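PDB 1X0U: hypothetical methylmalonyl-CoA decarboxylase alpha subunit from Sulfolobus tokodaii, which is of unknown function but belongs to the carboxyl transferase family of the ClpP/crotonase clan and assembles from six copies of the chain. Local coordinates for residues A[402-407]-A[428-433]; A[330-335]-A[365-370]; A[388-393]-A[415-420]. All coordinates share one frame; numbering follows the deposited sequence.

Contact 1 (A[402-407]-A[428-433]); sequences ITVIVR and YAWPTA
Val406 and Trp430 make the apolar centre. CG2 of Val406 sits over one face of the indole in a CH-pi contact, 3.9 Å from the centroid of the six-membered ring and 3° off its normal. Its other methyl, CG1, lies anti to the backbone N (chi1 167°) and comes to 3.6 Å from Trp430 CZ3. Val404 CG1 reaches the pyrrole part, 3.6 Å from Trp430 NE1, and farther back Ile402 CG2 meets the Tyr428 ring at its edge. On the face of Ile405 and Ala429, Ile405 CG2 presses tightly on Ala433 CB at 3.4 Å. The backbones run parallel, joined by hydrogen bonds from Tyr428 N to Thr403 O (2.8 Å), Ile405 N to Tyr428 O (2.9 Å) and Trp430 N to Ile405 O (3.0 Å). Beyond Ala429, the type I turn from Trp430 to Ala433 brings Thr432 OG1 to donate to Val406 O at 2.7 Å, nearly in line with the C=O (168°). Trp430 NE1 bonds Thr494 OG1. Strand 401-406 is flanked by 363-369 and 426-429; Ile294 of helix 291-298 packs on Val406 and Trp430, Val497 of helix 494-505 on Tyr428, and Trp85 of a second subunit also touches Tyr428.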
loop_
_atom_site.group_PDB
_atom_site.type_symbol
_atom_site.label_atom_id
_atom_site.label_comp_id
_atom_site.label_asym_id
_atom_site.label_seq_id
_atom_site.Cartn_x
_atom_site.Cartn_y
_atom_site.Cartn_z
ATOM N N ILE A 402 9.036 -27.939 5.893
ATOM C CA ILE A 402 8.636 -29.306 6.225
ATOM C C ILE A 402 9.754 -29.977 6.999
ATOM O O ILE A 402 10.932 -29.894 6.625
ATOM C CB ILE A 402 8.361 -30.157 4.958
ATOM C CG1 ILE A 402 7.223 -29.552 4.148
ATOM C CG2 ILE A 402 7.953 -31.562 5.359
ATOM C CD1 ILE A 402 6.990 -30.232 2.811
ATOM N N THR A 403 9.380 -30.636 8.088
ATOM C CA THR A 403 10.347 -31.335 8.910
ATOM C C THR A 403 10.118 -32.843 8.850
ATOM O O THR A 403 8.980 -33.321 8.928
ATOM C CB THR A 403 10.279 -30.872 10.383
ATOM O OG1 THR A 403 10.687 -29.501 10.466
ATOM C CG2 THR A 403 11.198 -31.697 11.259
ATOM N N VAL A 404 11.211 -33.579 8.675
ATOM C CA VAL A 404 11.166 -35.026 8.648
ATOM C C VAL A 404 12.149 -35.492 9.711
ATOM O O VAL A 404 13.368 -35.379 9.547
ATOM C CB VAL A 404 11.590 -35.619 7.293
ATOM C CG1 VAL A 404 11.606 -37.144 7.387
ATOM C CG2 VAL A 404 10.638 -35.188 6.200
ATOM N N ILE A 405 11.607 -36.006 10.806
ATOM C CA ILE A 405 12.420 -36.494 11.905
ATOM C C ILE A 405 12.851 -37.928 11.609
ATOM O O ILE A 405 12.030 -38.844 11.561
ATOM C CB ILE A 405 11.618 -36.413 13.221
ATOM C CG1 ILE A 405 11.246 -34.943 13.482
ATOM C CG2 ILE A 405 12.419 -37.014 14.365
ATOM C CD1 ILE A 405 10.433 -34.687 14.740
ATOM N N VAL A 406 14.149 -38.100 11.384
ATOM C CA VAL A 406 14.730 -39.395 11.070
ATOM C C VAL A 406 14.933 -40.232 12.332
ATOM O O VAL A 406 14.524 -41.393 12.391
ATOM C CB VAL A 406 16.069 -39.195 10.326
ATOM C CG1 VAL A 406 16.863 -40.487 10.257
ATOM C CG2 VAL A 406 15.782 -38.693 8.924
ATOM N N ARG A 407 15.543 -39.639 13.348
ATOM C CA ARG A 407 15.783 -40.357 14.588
ATOM C C ARG A 407 15.579 -39.463 15.806
ATOM O O ARG A 407 14.467 -39.010 16.066
ATOM C CB ARG A 407 17.196 -40.959 14.598
ATOM C CG ARG A 407 17.399 -42.047 15.663
ATOM C CD ARG A 407 18.734 -42.783 15.483
ATOM N NE ARG A 407 19.889 -41.898 15.600
ATOM C CZ ARG A 407 21.147 -42.322 15.657
ATOM N NH1 ARG A 407 22.146 -41.453 15.763
ATOM N NH2 ARG A 407 21.407 -43.621 15.604
ATOM N N TYR A 428 6.685 -34.689 9.682
ATOM C CA TYR A 428 6.572 -36.129 9.521
ATOM C C TYR A 428 7.674 -36.799 10.322
ATOM O O TYR A 428 8.666 -36.160 10.670
ATOM C CB TYR A 428 6.699 -36.528 8.052
ATOM C CG TYR A 428 5.610 -35.967 7.166
ATOM C CD1 TYR A 428 5.818 -34.809 6.418
ATOM C CD2 TYR A 428 4.369 -36.594 7.076
ATOM C CE1 TYR A 428 4.816 -34.291 5.600
ATOM C CE2 TYR A 428 3.363 -36.082 6.262
ATOM C CZ TYR A 428 3.589 -34.935 5.529
ATOM O OH TYR A 428 2.582 -34.419 4.744
ATOM N N ALA A 429 7.495 -38.083 10.623
ATOM C CA ALA A 429 8.484 -38.833 11.382
ATOM C C ALA A 429 8.602 -40.292 10.933
ATOM O O ALA A 429 7.621 -40.940 10.556
ATOM C CB ALA A 429 8.162 -38.764 12.878
ATOM N N TRP A 430 9.829 -40.790 10.956
ATOM C CA TRP A 430 10.114 -42.165 10.591
ATOM C C TRP A 430 9.813 -43.018 11.819
ATOM O O TRP A 430 9.769 -42.506 12.941
ATOM C CB TRP A 430 11.590 -42.320 10.223
ATOM C CG TRP A 430 11.965 -41.790 8.880
ATOM C CD1 TRP A 430 11.193 -41.022 8.046
ATOM C CD2 TRP A 430 13.226 -41.959 8.220
ATOM N NE1 TRP A 430 11.902 -40.700 6.910
ATOM C CE2 TRP A 430 13.149 -41.260 6.990
ATOM C CE3 TRP A 430 14.416 -42.629 8.551
ATOM C CZ2 TRP A 430 14.218 -41.218 6.088
ATOM C CZ3 TRP A 430 15.483 -42.585 7.648
ATOM C CH2 TRP A 430 15.374 -41.880 6.432
ATOM N N PRO A 431 9.613 -44.333 11.624
ATOM C CA PRO A 431 9.321 -45.213 12.760
ATOM C C PRO A 431 10.456 -45.172 13.787
ATOM O O PRO A 431 10.257 -45.465 14.960
ATOM C CB PRO A 431 9.187 -46.592 12.108
ATOM C CG PRO A 431 8.746 -46.278 10.699
ATOM C CD PRO A 431 9.603 -45.085 10.354
ATOM N N THR A 432 11.646 -44.792 13.332
ATOM C CA THR A 432 12.829 -44.735 14.188
ATOM C C THR A 432 12.993 -43.428 14.970
ATOM O O THR A 432 13.917 -43.284 15.779
ATOM C CB THR A 432 14.104 -44.953 13.357
ATOM O OG1 THR A 432 14.085 -44.084 12.213
ATOM C CG2 THR A 432 14.194 -46.405 12.887
ATOM N N ALA A 433 12.096 -42.482 14.742
ATOM C CA ALA A 433 12.182 -41.197 15.419
ATOM C C ALA A 433 11.803 -41.276 16.890
ATOM O O ALA A 433 10.846 -41.953 17.259
ATOM C CB ALA A 433 11.291 -40.189 14.716
#

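Contact 2 (A[330-335]-A[365-370]); sequences VANNPE and SLVDTP
Val330 pairs with Ser365, and Ala331 with Leu366, in the two parallel strands of a beta-alpha-beta unit whose connecting helix is 343-358. The short strand axes approach to 4.7 Å and run parallel, their directions 11° apart. Leu366 N donates to Val330 O at 3.0 Å, the N-H held within the carbonyl plane. The next rung, Asn332 N to Leu366 O, is a weak bond stretched to 3.4 Å, as the regular pairing gives out toward the C-terminal ends. On one face Ala331 CB lies against Leu366 CB at 3.6 Å, and Met291 of helix 291-298 packs over both side chains.

Beyond that weak rung side chains take over. Asn332 CG stands anti to its own carbonyl carbon (chi1 -54°), which lays the side chain across the other strand: CB comes to 3.3 Å from Asp368 O, and CG to 3.5 Å from Thr369 CB. The Asn332 and Thr369 side chains cross obliquely. Thr369 OG1 is turned anti to its backbone N (chi1 175°) and hydrogen-bonds Gly339 O. Farther along, Pro334 CG touches Asp368 OD2 at 3.7 Å, the two side chains crossing at about a right angle. That carboxylate is firmly held: OD1 forms a salt bridge with Lys408, while OD2 has both a salt bridge to Arg407 and a hydrogen bond with the Tyr289 hydroxyl. Two adjacent parallel strands joined through a helix make the beta-alpha-beta crossover, here part of the crotonase-like fold.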
loop_
_atom_site.group_PDB
_atom_site.type_symbol
_atom_site.label_atom_id
_atom_site.label_comp_id
_atom_site.label_asym_id
_atom_site.label_seq_id
_atom_site.Cartn_x
_atom_site.Cartn_y
_atom_site.Cartn_z
ATOM N N VAL A 330 18.439 -28.702 5.744
ATOM C CA VAL A 330 19.135 -28.533 7.006
ATOM C C VAL A 330 19.003 -29.903 7.655
ATOM O O VAL A 330 17.886 -30.375 7.910
ATOM C CB VAL A 330 18.463 -27.469 7.889
ATOM C CG1 VAL A 330 19.250 -27.280 9.179
ATOM C CG2 VAL A 330 18.377 -26.166 7.133
ATOM N N ALA A 331 20.135 -30.550 7.914
ATOM C CA ALA A 331 20.098 -31.889 8.488
ATOM C C ALA A 331 21.232 -32.134 9.468
ATOM O O ALA A 331 22.389 -31.890 9.146
ATOM C CB ALA A 331 20.142 -32.915 7.357
ATOM N N ASN A 332 20.897 -32.616 10.661
ATOM C CA ASN A 332 21.900 -32.894 11.682
ATOM C C ASN A 332 22.811 -34.026 11.223
ATOM O O ASN A 332 22.362 -34.979 10.584
ATOM C CB ASN A 332 21.225 -33.259 12.996
ATOM C CG ASN A 332 20.230 -32.205 13.442
ATOM O OD1 ASN A 332 20.603 -31.066 13.746
ATOM N ND2 ASN A 332 18.958 -32.571 13.462
ATOM N N ASN A 333 24.096 -33.903 11.534
ATOM C CA ASN A 333 25.078 -34.903 11.126
ATOM C C ASN A 333 25.525 -35.698 12.338
ATOM O O ASN A 333 26.208 -35.173 13.215
ATOM C CB ASN A 333 26.285 -34.214 10.473
ATOM C CG ASN A 333 27.294 -35.205 9.905
ATOM O OD1 ASN A 333 28.353 -34.814 9.402
ATOM N ND2 ASN A 333 26.973 -36.483 9.980
ATOM N N PRO A 334 25.133 -36.978 12.407
ATOM C CA PRO A 334 25.476 -37.881 13.511
ATOM C C PRO A 334 26.984 -38.111 13.630
ATOM O O PRO A 334 27.514 -38.315 14.721
ATOM C CB PRO A 334 24.743 -39.175 13.147
ATOM C CG PRO A 334 23.621 -38.727 12.258
ATOM C CD PRO A 334 24.281 -37.659 11.419
ATOM N N GLU A 335 27.663 -38.068 12.493
ATOM C CA GLU A 335 29.101 -38.292 12.428
ATOM C C GLU A 335 29.989 -37.227 13.084
ATOM O O GLU A 335 31.176 -37.455 13.276
ATOM C CB GLU A 335 29.503 -38.483 10.971
ATOM C CG GLU A 335 28.914 -39.732 10.361
ATOM C CD GLU A 335 29.119 -39.814 8.861
ATOM O OE1 GLU A 335 28.936 -40.922 8.316
ATOM O OE2 GLU A 335 29.451 -38.778 8.234
ATOM N N SER A 365 13.858 -29.943 6.734
ATOM C CA SER A 365 14.645 -30.331 7.897
ATOM C C SER A 365 14.619 -31.860 8.051
ATOM O O SER A 365 13.567 -32.493 7.937
ATOM C CB SER A 365 14.092 -29.704 9.180
ATOM O OG SER A 365 14.169 -28.294 9.147
ATOM N N LEU A 366 15.789 -32.438 8.296
ATOM C CA LEU A 366 15.937 -33.872 8.514
ATOM C C LEU A 366 16.572 -33.879 9.888
ATOM O O LEU A 366 17.695 -33.410 10.067
ATOM C CB LEU A 366 16.860 -34.484 7.452
ATOM C CG LEU A 366 16.316 -34.287 6.031
ATOM C CD1 LEU A 366 17.378 -34.594 4.992
ATOM C CD2 LEU A 366 15.104 -35.156 5.839
ATOM N N VAL A 367 15.846 -34.414 10.864
ATOM C CA VAL A 367 16.299 -34.381 12.244
ATOM C C VAL A 367 16.846 -35.629 12.912
ATOM O O VAL A 367 16.316 -36.732 12.753
ATOM C CB VAL A 367 15.158 -33.839 13.148
ATOM C CG1 VAL A 367 15.663 -33.638 14.581
ATOM C CG2 VAL A 367 14.615 -32.537 12.564
ATOM N N ASP A 368 17.902 -35.412 13.695
ATOM C CA ASP A 368 18.553 -36.445 14.491
ATOM C C ASP A 368 19.592 -35.742 15.340
ATOM O O ASP A 368 20.784 -35.814 15.084
ATOM C CB ASP A 368 19.217 -37.518 13.617
ATOM C CG ASP A 368 19.714 -38.700 14.436
ATOM O OD1 ASP A 368 19.370 -38.775 15.640
ATOM O OD2 ASP A 368 20.442 -39.554 13.878
ATOM N N THR A 369 19.114 -35.037 16.351
ATOM C CA THR A 369 19.983 -34.290 17.239
ATOM C C THR A 369 19.551 -34.506 18.686
ATOM O O THR A 369 18.365 -34.411 19.012
ATOM C CB THR A 369 19.954 -32.780 16.880
ATOM O OG1 THR A 369 20.729 -32.043 17.833
ATOM C CG2 THR A 369 18.516 -32.252 16.859
ATOM N N PRO A 370 20.510 -34.818 19.568
ATOM C CA PRO A 370 20.287 -35.064 20.992
ATOM C C PRO A 370 20.322 -33.801 21.849
ATOM O O PRO A 370 20.027 -33.850 23.042
ATOM C CB PRO A 370 21.431 -36.000 21.342
ATOM C CG PRO A 370 22.552 -35.389 20.568
ATOM C CD PRO A 370 21.916 -35.103 19.215
#

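Contact 3 (A[388-393]-A[415-420]); sequences AKMLYA and IAMSIK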
loop_
_atom_site.group_PDB
_atom_site.type_symbol
_atom_site.label_atom_id
_atom_site.label_comp_id
_atom_site.label_asym_id
_atom_site.label_seq_id
_atom_site.Cartn_x
_atom_site.Cartn_y
_atom_site.Cartn_z
ATOM N N ALA A 388 19.960 -19.390 19.649
ATOM C CA ALA A 388 18.679 -18.721 19.436
ATOM C C ALA A 388 18.495 -18.274 17.988
ATOM O O ALA A 388 17.370 -18.123 17.516
ATOM C CB ALA A 388 18.549 -17.523 20.373
ATOM N N LYS A 389 19.600 -18.079 17.274
ATOM C CA LYS A 389 19.531 -17.628 15.885
ATOM C C LYS A 389 18.736 -18.578 14.988
ATOM O O LYS A 389 18.032 -18.142 14.087
ATOM C CB LYS A 389 20.945 -17.432 15.323
ATOM C CG LYS A 389 21.729 -16.280 15.961
ATOM C CD LYS A 389 23.160 -16.208 15.429
ATOM C CE LYS A 389 23.957 -15.074 16.098
ATOM N NZ LYS A 389 25.414 -15.123 15.743
ATOM N N MET A 390 18.859 -19.877 15.226
ATOM C CA MET A 390 18.121 -20.851 14.428
ATOM C C MET A 390 16.625 -20.716 14.696
ATOM O O MET A 390 15.814 -20.788 13.773
ATOM C CB MET A 390 18.576 -22.277 14.760
ATOM C CG MET A 390 19.952 -22.635 14.197
ATOM S SD MET A 390 20.454 -24.344 14.535
ATOM C CE MET A 390 19.352 -25.216 13.455
ATOM N N LEU A 391 16.275 -20.522 15.963
ATOM C CA LEU A 391 14.881 -20.380 16.373
ATOM C C LEU A 391 14.258 -19.164 15.679
ATOM O O LEU A 391 13.152 -19.238 15.138
ATOM C CB LEU A 391 14.799 -20.215 17.893
ATOM C CG LEU A 391 15.385 -21.360 18.729
ATOM C CD1 LEU A 391 15.394 -20.989 20.194
ATOM C CD2 LEU A 391 14.572 -22.630 18.508
ATOM N N TYR A 392 14.997 -18.057 15.694
ATOM C CA TYR A 392 14.568 -16.818 15.082
ATOM C C TYR A 392 14.427 -17.022 13.582
ATOM O O TYR A 392 13.390 -16.731 12.995
ATOM C CB TYR A 392 15.598 -15.714 15.361
ATOM C CG TYR A 392 15.197 -14.335 14.861
ATOM C CD1 TYR A 392 15.096 -14.061 13.493
ATOM C CD2 TYR A 392 14.882 -13.320 15.756
ATOM C CE1 TYR A 392 14.687 -12.798 13.029
ATOM C CE2 TYR A 392 14.472 -12.063 15.306
ATOM C CZ TYR A 392 14.374 -11.811 13.945
ATOM O OH TYR A 392 13.942 -10.577 13.512
ATOM N N ALA A 393 15.479 -17.544 12.966
ATOM C CA ALA A 393 15.472 -17.759 11.529
ATOM C C ALA A 393 14.297 -18.600 11.008
ATOM O O ALA A 393 13.690 -18.257 9.992
ATOM C CB ALA A 393 16.795 -18.358 11.114
ATOM N N ILE A 415 13.250 -28.236 19.012
ATOM C CA ILE A 415 12.548 -27.009 18.667
ATOM C C ILE A 415 13.305 -26.250 17.594
ATOM O O ILE A 415 12.711 -25.729 16.656
ATOM C CB ILE A 415 12.406 -26.096 19.916
ATOM C CG1 ILE A 415 11.758 -26.886 21.049
ATOM C CG2 ILE A 415 11.564 -24.852 19.580
ATOM C CD1 ILE A 415 11.801 -26.187 22.379
ATOM N N ALA A 416 14.628 -26.211 17.728
ATOM C CA ALA A 416 15.471 -25.485 16.782
ATOM C C ALA A 416 15.521 -26.090 15.385
ATOM O O ALA A 416 16.031 -25.463 14.455
ATOM C CB ALA A 416 16.894 -25.348 17.347
ATOM N N MET A 417 15.001 -27.298 15.214
ATOM C CA MET A 417 15.036 -27.889 13.884
ATOM C C MET A 417 13.753 -27.597 13.119
ATOM O O MET A 417 13.609 -28.005 11.967
ATOM C CB MET A 417 15.290 -29.401 13.962
ATOM C CG MET A 417 16.732 -29.774 14.336
ATOM S SD MET A 417 17.947 -28.987 13.252
ATOM C CE MET A 417 17.731 -29.942 11.729
ATOM N N SER A 418 12.841 -26.875 13.776
ATOM C CA SER A 418 11.540 -26.448 13.237
ATOM C C SER A 418 10.360 -27.346 13.593
ATOM O O SER A 418 10.192 -28.431 13.031
ATOM C CB SER A 418 11.577 -26.280 11.712
ATOM O OG SER A 418 10.289 -25.897 11.226
ATOM N N ILE A 419 9.539 -26.874 14.525
ATOM C CA ILE A 419 8.357 -27.606 14.960
ATOM C C ILE A 419 7.125 -26.765 14.642
ATOM O O ILE A 419 7.236 -25.558 14.432
ATOM C CB ILE A 419 8.396 -27.901 16.468
ATOM C CG1 ILE A 419 8.459 -26.597 17.262
ATOM C CG2 ILE A 419 9.586 -28.787 16.779
ATOM C CD1 ILE A 419 8.393 -26.798 18.780
ATOM N N LYS A 420 5.957 -27.394 14.598
ATOM C CA LYS A 420 4.734 -26.669 14.273
ATOM C C LYS A 420 4.562 -25.334 14.994
ATOM O O LYS A 420 4.291 -24.321 14.360
ATOM C CB LYS A 420 3.508 -27.545 14.524
ATOM C CG LYS A 420 3.272 -28.613 13.462
ATOM C CD LYS A 420 2.046 -29.451 13.820
ATOM C CE LYS A 420 1.563 -30.257 12.636
ATOM N NZ LYS A 420 0.327 -31.017 12.979
#
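Leu391 and Ala416 bring helix 383-396 against the last turn of helix 411-416, with their CA atoms 5.2 Å apart. Ser418 N still reaches back to Ile415 O at 3.1 Å, but Ser418 is the first residue after that second helix to leave helical angles, with a positive phi of 96°.

Leu391 carries one half of the contact through a single methyl. With CG anti to the carbonyl carbon (chi1 -59°), the branch reaches the other helix and CD2 lies 3.5 Å from Ala416 CA, a tight contact. The same methyl lies 3.8 Å from Ala416 CB and 3.9 Å from Ile415 CG2, so it rests against one main-chain carbon and two side-chain methyls at once. Met390 works the other flank. Its thioether bends at the last torsion (chi3 71°), carrying CE to 3.5 Å from Ala416 O and to 4.0 Å from Met417 SD; the two methionine side chains run alongside each other, pointing the same way. Ala416, with only a methyl to place, is thus held between Leu391 and Met390.

Around this, Ala349 of helix 343-358 backs Met390, and Met417 also packs on Val330 and Val367 of the sheet. Tyr180 and Tyr150 of a third subunit pack on Leu391 and Ile415, respectively. Between the two segments the contact is van der Waals packing of methyl and thioether groups, with one methyl against a carbonyl oxygen, and it depends on fit rather than on directional bonds.

From the N terminus, contact 2 comes first: strand 325-332 runs out, helix 343-358 crosses, and strand 363-369 returns beside it, closing that loop before the others begin. Contacts 3 and 1 then cross, their segments alternating as 388-393, 402-407, 415-420 and 428-433: helix 383-396 is tied to helix 411-416 with strand 401-406 between them in the chain, and that strand to 426-429 with the second helix between them in the chain. Contacts 1 and 2 share the sheet, with Val404 N probably bonded to Ser365 O. Contact 3 lies against it: Thr403 OG1 probably bonds Ser418 O, and Ser365 OG probably bonds Met417 O.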